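Local coordinates for protein flavoredoxin (Methanosarcina acetivorans, PDB 3BNK) that binds flavin mononucleotide as its cofactor and, as a flavoprotein with a flavin reductase-like domain, probably works in electron transfer, at the interface of chains A and B. Numbering follows the deposited sequence. Chains: chain A/B, Flavoredoxin.

Contact 1: the interface of chains A and B. Residues chain A 168-170; chain B 174-177.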
loop_
_atom_site.group_PDB
_atom_site.type_symbol
_atom_site.label_atom_id
_atom_site.label_comp_id
_atom_site.label_asym_id
_atom_site.label_seq_id
_atom_site.Cartn_x
_atom_site.Cartn_y
_atom_site.Cartn_z
ATOM N N SER A 168 11.033 -9.195 6.431
ATOM C CA SER A 168 12.006 -8.177 6.770
ATOM C C SER A 168 11.388 -6.798 6.915
ATOM O O SER A 168 10.552 -6.382 6.102
ATOM C CB SER A 168 13.125 -8.124 5.724
ATOM O OG SER A 168 13.753 -9.384 5.591
ATOM N N TYR A 169 11.818 -6.103 7.969
ATOM C CA TYR A 169 11.571 -4.674 8.129
ATOM C C TYR A 169 12.691 -3.899 7.446
ATOM O O TYR A 169 13.830 -4.374 7.374
ATOM C CB TYR A 169 11.472 -4.272 9.621
ATOM C CG TYR A 169 10.200 -4.742 10.306
ATOM C CD1 TYR A 169 10.246 -5.654 11.372
ATOM C CD2 TYR A 169 8.951 -4.298 9.866
ATOM C CE1 TYR A 169 9.091 -6.082 12.007
ATOM C CE2 TYR A 169 7.782 -4.734 10.484
ATOM C CZ TYR A 169 7.855 -5.626 11.543
ATOM O OH TYR A 169 6.689 -6.047 12.141
ATOM N N TRP A 170 12.342 -2.722 6.933
ATOM C CA TRP A 170 13.274 -1.782 6.322
ATOM C C TRP A 170 12.893 -0.370 6.740
ATOM O O TRP A 170 11.733 -0.112 7.082
ATOM C CB TRP A 170 13.227 -1.875 4.782
ATOM C CG TRP A 170 13.301 -3.266 4.285
ATOM C CD1 TRP A 170 12.252 -4.107 4.033
ATOM C CD2 TRP A 170 14.499 -4.018 4.024
ATOM N NE1 TRP A 170 12.726 -5.328 3.610
ATOM C CE2 TRP A 170 14.099 -5.302 3.596
ATOM C CE3 TRP A 170 15.871 -3.726 4.104
ATOM C CZ2 TRP A 170 15.030 -6.311 3.254
ATOM C CZ3 TRP A 170 16.791 -4.725 3.765
ATOM C CH2 TRP A 170 16.362 -6.000 3.345
ATOM N N ASP B 174 17.929 0.929 5.109
ATOM C CA ASP B 174 18.541 -0.182 5.817
ATOM C C ASP B 174 17.526 -1.161 6.418
ATOM O O ASP B 174 16.402 -0.777 6.766
ATOM C CB ASP B 174 19.423 0.346 6.930
ATOM C CG ASP B 174 20.596 1.174 6.419
ATOM O OD1 ASP B 174 21.064 0.973 5.266
ATOM O OD2 ASP B 174 21.055 2.021 7.195
ATOM N N TYR B 175 17.943 -2.425 6.525
ATOM C CA TYR B 175 17.205 -3.455 7.246
ATOM C C TYR B 175 16.912 -2.905 8.631
ATOM O O TYR B 175 17.723 -2.172 9.183
ATOM C CB TYR B 175 18.064 -4.707 7.342
ATOM C CG TYR B 175 17.425 -5.947 7.923
ATOM C CD1 TYR B 175 16.794 -6.877 7.098
ATOM C CD2 TYR B 175 17.503 -6.224 9.288
ATOM C CE1 TYR B 175 16.239 -8.062 7.620
ATOM C CE2 TYR B 175 16.952 -7.401 9.815
ATOM C CZ TYR B 175 16.319 -8.315 8.972
ATOM O OH TYR B 175 15.776 -9.486 9.484
ATOM N N ALA B 176 15.750 -3.241 9.177
ATOM C CA ALA B 176 15.301 -2.634 10.426
ATOM C C ALA B 176 14.772 -3.664 11.408
ATOM O O ALA B 176 14.245 -3.310 12.470
ATOM C CB ALA B 176 14.239 -1.529 10.140
ATOM N N GLY B 177 14.934 -4.942 11.068
ATOM C CA GLY B 177 14.521 -6.027 11.950
ATOM C C GLY B 177 13.811 -7.150 11.224
ATOM O O GLY B 177 13.418 -7.005 10.057
#

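Contact 2: the interface of chains A and B. Residues chain A 183, 186-187; chain B 78-79, 82, 85, 96.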
loop_
_atom_site.group_PDB
_atom_site.type_symbol
_atom_site.label_atom_id
_atom_site.label_comp_id
_atom_site.label_asym_id
_atom_site.label_seq_id
_atom_site.Cartn_x
_atom_site.Cartn_y
_atom_site.Cartn_z
ATOM N N GLY A 183 10.105 13.310 -14.902
ATOM C CA GLY A 183 9.674 12.711 -16.156
ATOM C C GLY A 183 9.319 13.698 -17.258
ATOM O O GLY A 183 9.028 13.279 -18.386
ATOM N N LEU A 186 11.121 13.569 -20.866
ATOM C CA LEU A 186 10.741 12.607 -21.911
ATOM C C LEU A 186 9.614 13.100 -22.822
ATOM O O LEU A 186 9.257 12.421 -23.784
ATOM C CB LEU A 186 10.354 11.247 -21.304
ATOM C CG LEU A 186 11.290 10.453 -20.383
ATOM C CD1 LEU A 186 10.893 8.994 -20.421
ATOM C CD2 LEU A 186 12.753 10.596 -20.755
ATOM N N MET A 187 9.054 14.268 -22.505
ATOM C CA MET A 187 7.980 14.879 -23.301
ATOM C C MET A 187 8.535 15.548 -24.563
ATOM O O MET A 187 9.204 16.584 -24.512
ATOM C CB MET A 187 7.165 15.876 -22.449
ATOM C CG MET A 187 6.384 15.217 -21.301
ATOM S SD MET A 187 5.667 16.307 -20.041
ATOM C CE MET A 187 4.134 16.802 -20.844
ATOM N N LYS B 78 12.644 8.187 -14.461
ATOM C CA LYS B 78 12.126 9.124 -15.470
ATOM C C LYS B 78 10.994 8.580 -16.339
ATOM O O LYS B 78 9.946 9.213 -16.440
ATOM C CB LYS B 78 13.251 9.675 -16.354
ATOM C CG LYS B 78 14.163 10.648 -15.632
ATOM C CD LYS B 78 15.254 11.187 -16.538
ATOM C CE LYS B 78 16.337 11.895 -15.738
ATOM N NZ LYS B 78 17.695 11.569 -16.327
ATOM N N LYS B 79 11.211 7.424 -16.972
ATOM C CA LYS B 79 10.153 6.749 -17.751
ATOM C C LYS B 79 8.913 6.511 -16.894
ATOM O O LYS B 79 7.782 6.734 -17.351
ATOM C CB LYS B 79 10.643 5.413 -18.318
ATOM C CG LYS B 79 11.401 5.491 -19.626
ATOM C CD LYS B 79 11.616 4.102 -20.220
ATOM C CE LYS B 79 12.357 4.173 -21.567
ATOM N NZ LYS B 79 12.690 2.812 -22.095
ATOM N N TYR B 82 7.176 9.875 -16.172
ATOM C CA TYR B 82 6.583 10.233 -17.452
ATOM C C TYR B 82 5.229 9.563 -17.677
ATOM O O TYR B 82 4.308 10.173 -18.217
ATOM C CB TYR B 82 7.542 9.885 -18.595
ATOM C CG TYR B 82 6.975 10.159 -19.979
ATOM C CD1 TYR B 82 6.718 11.475 -20.401
ATOM C CD2 TYR B 82 6.693 9.109 -20.869
ATOM C CE1 TYR B 82 6.203 11.741 -21.659
ATOM C CE2 TYR B 82 6.170 9.371 -22.149
ATOM C CZ TYR B 82 5.923 10.693 -22.525
ATOM O OH TYR B 82 5.421 10.989 -23.771
ATOM N N LEU B 85 2.566 11.419 -15.875
ATOM C CA LEU B 85 2.443 12.822 -16.291
ATOM C C LEU B 85 1.599 12.960 -17.555
ATOM O O LEU B 85 1.001 14.004 -17.797
ATOM C CB LEU B 85 3.827 13.433 -16.540
ATOM C CG LEU B 85 4.631 13.904 -15.324
ATOM C CD1 LEU B 85 6.056 14.291 -15.736
ATOM C CD2 LEU B 85 3.932 15.070 -14.623
ATOM N N LEU B 96 6.897 2.907 -25.159
ATOM C CA LEU B 96 7.922 3.346 -24.210
ATOM C C LEU B 96 8.778 2.182 -23.708
ATOM O O LEU B 96 9.988 2.333 -23.486
ATOM C CB LEU B 96 7.278 4.078 -23.023
ATOM C CG LEU B 96 7.878 5.390 -22.491
ATOM C CD1 LEU B 96 7.772 5.402 -20.985
ATOM C CD2 LEU B 96 9.333 5.637 -22.899
#

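Contact 1: the interface of chains A and B
A:Trp170 lays its indole over the backbone N and CA of B:Tyr175, and the two side chains form the tightly packed part of the contact, beside an antiparallel strand pair. CE3 of the A:Trp170 six-membered ring lies 3.4 Å from CA of B:Tyr175, so the indole covers backbone as well as side chain. Next to it the carbonyl O of B:Asp174 sits 3.3 Å from CA of A:Trp170. The phenol meets that indole edge-to-face, with the planes at 89° and CD1 of B:Tyr175 pointing into one face near the rim, 3.9 Å from CH2 of A:Trp170. CG of B:Tyr175 stands anti to the backbone N (chi1 -173°), which swings the ring along chain A past A:Trp170 to A:Ser168. There CE1 of the phenol touches CB of A:Ser168 at 3.6 Å. The backbone of A:Tyr169 holds the strands together at both its polar atoms: its N donates to the carbonyl O of B:Gly177 at 2.8 Å, and its O accepts from N of B:Ala176 at 2.9 Å. The second bond is bent, with the donor lying well above the carbonyl plane. Bridges pair A:Tyr169 with B:Gly177 but A:Trp170 with B:Tyr175, consistent with a beta-bulge at B:Ala176. Its CB points at the chain A backbone, 3.8 Å from C of A:Trp170.

The contact is looser toward B:Asp174, which loses 2 Å² to chain A and turns its carboxylate away from the partner, and toward the far end of the A:Tyr169 ring. A:Tyr169 meets the carbonyl O of B:Gly177 through CB and the near ring edge at CD1. Its hydroxyl end reaches away from the chain B strand; A:Tyr169 is also among the residues of an FMN pocket. Both partners come from strand 168-178, which pairs with its own symmetry copy, so that the sheet continues across the two-fold interface.

Contact 2: the interface of chains A and B
The phenol of B:Tyr82 takes CB of A:Leu186 on one face and CG of A:Met187 at its edge, where the C-terminal tail of one flavoredoxin-family chain packs on helix 77-83 of the other. CB of A:Leu186 stands 4.0 Å from the ring centroid of B:Tyr82, offset toward the rim, in a CH-pi contact. CG of A:Met187 lies in the ring plane, 3.5 Å from CE1 of B:Tyr82, so two successive residues of the tail engage the ring in different ways. The phenol is turned toward the tail by a first torsion that sets CG anti to the backbone N (chi1 177°). Beyond the CD1 rim, displaced to the leucine side of the ring, lies the carbonyl O of A:Gly183, 3.6 Å from CD1 of B:Tyr82, a van der Waals contact.

Beyond its CB, A:Leu186 reaches on to the preceding turn of the helix. Its CD1 branch touches B:Lys79 at both CA and CG, 3.6 Å from CA, and the two side chains cross at about a right angle. A:Leu186 has 92 Å² of its surface buried by chain B, more than any other residue of the patch. The B:Lys79 chain is extended beyond CG and carries its terminal amino group, NZ, away from the leucine to the carbonyl O of B:Leu96, to which it donates at 3.1 Å. This bond within chain B may steady the extended lysine, whose CA and CG the leucine touches; B:Leu96 itself stands farther off, with CD2 4.5 Å from CD1 of A:Leu186.

Around A:Gly183 the approach is close to the backbone. CD1 of B:Leu85 packs 3.6 Å from C of A:Gly183, and the carbonyl O of B:Lys78 faces its CA, whereas the B:Lys78 side chain points away from the tail. A:Gly183 and A:Leu186 belong to the 3-10 helix 182-186, and A:Met187 follows it as the last modelled residue of chain A.

The C-alpha centres of contact 1 and contact 2 lie about 31 Å apart, and the two share no residue. Chain A links them: strand 168-178 supplies contact 1, and after a short connection the 3-10 helix 182-186 supplies contact 2, so the C-terminal segment of chain A reaches along chain B. Contact 2 includes B:Leu85, which directly precedes the FMN-binding residues B:Val86 to B:Gly88, so the tail may lie near that part of the partner's cofactor site. Each contact has a two-fold twin; the reciprocal strand pairing and tail packing are consistent with a dimer, although the structure alone does not show that it exists in solution.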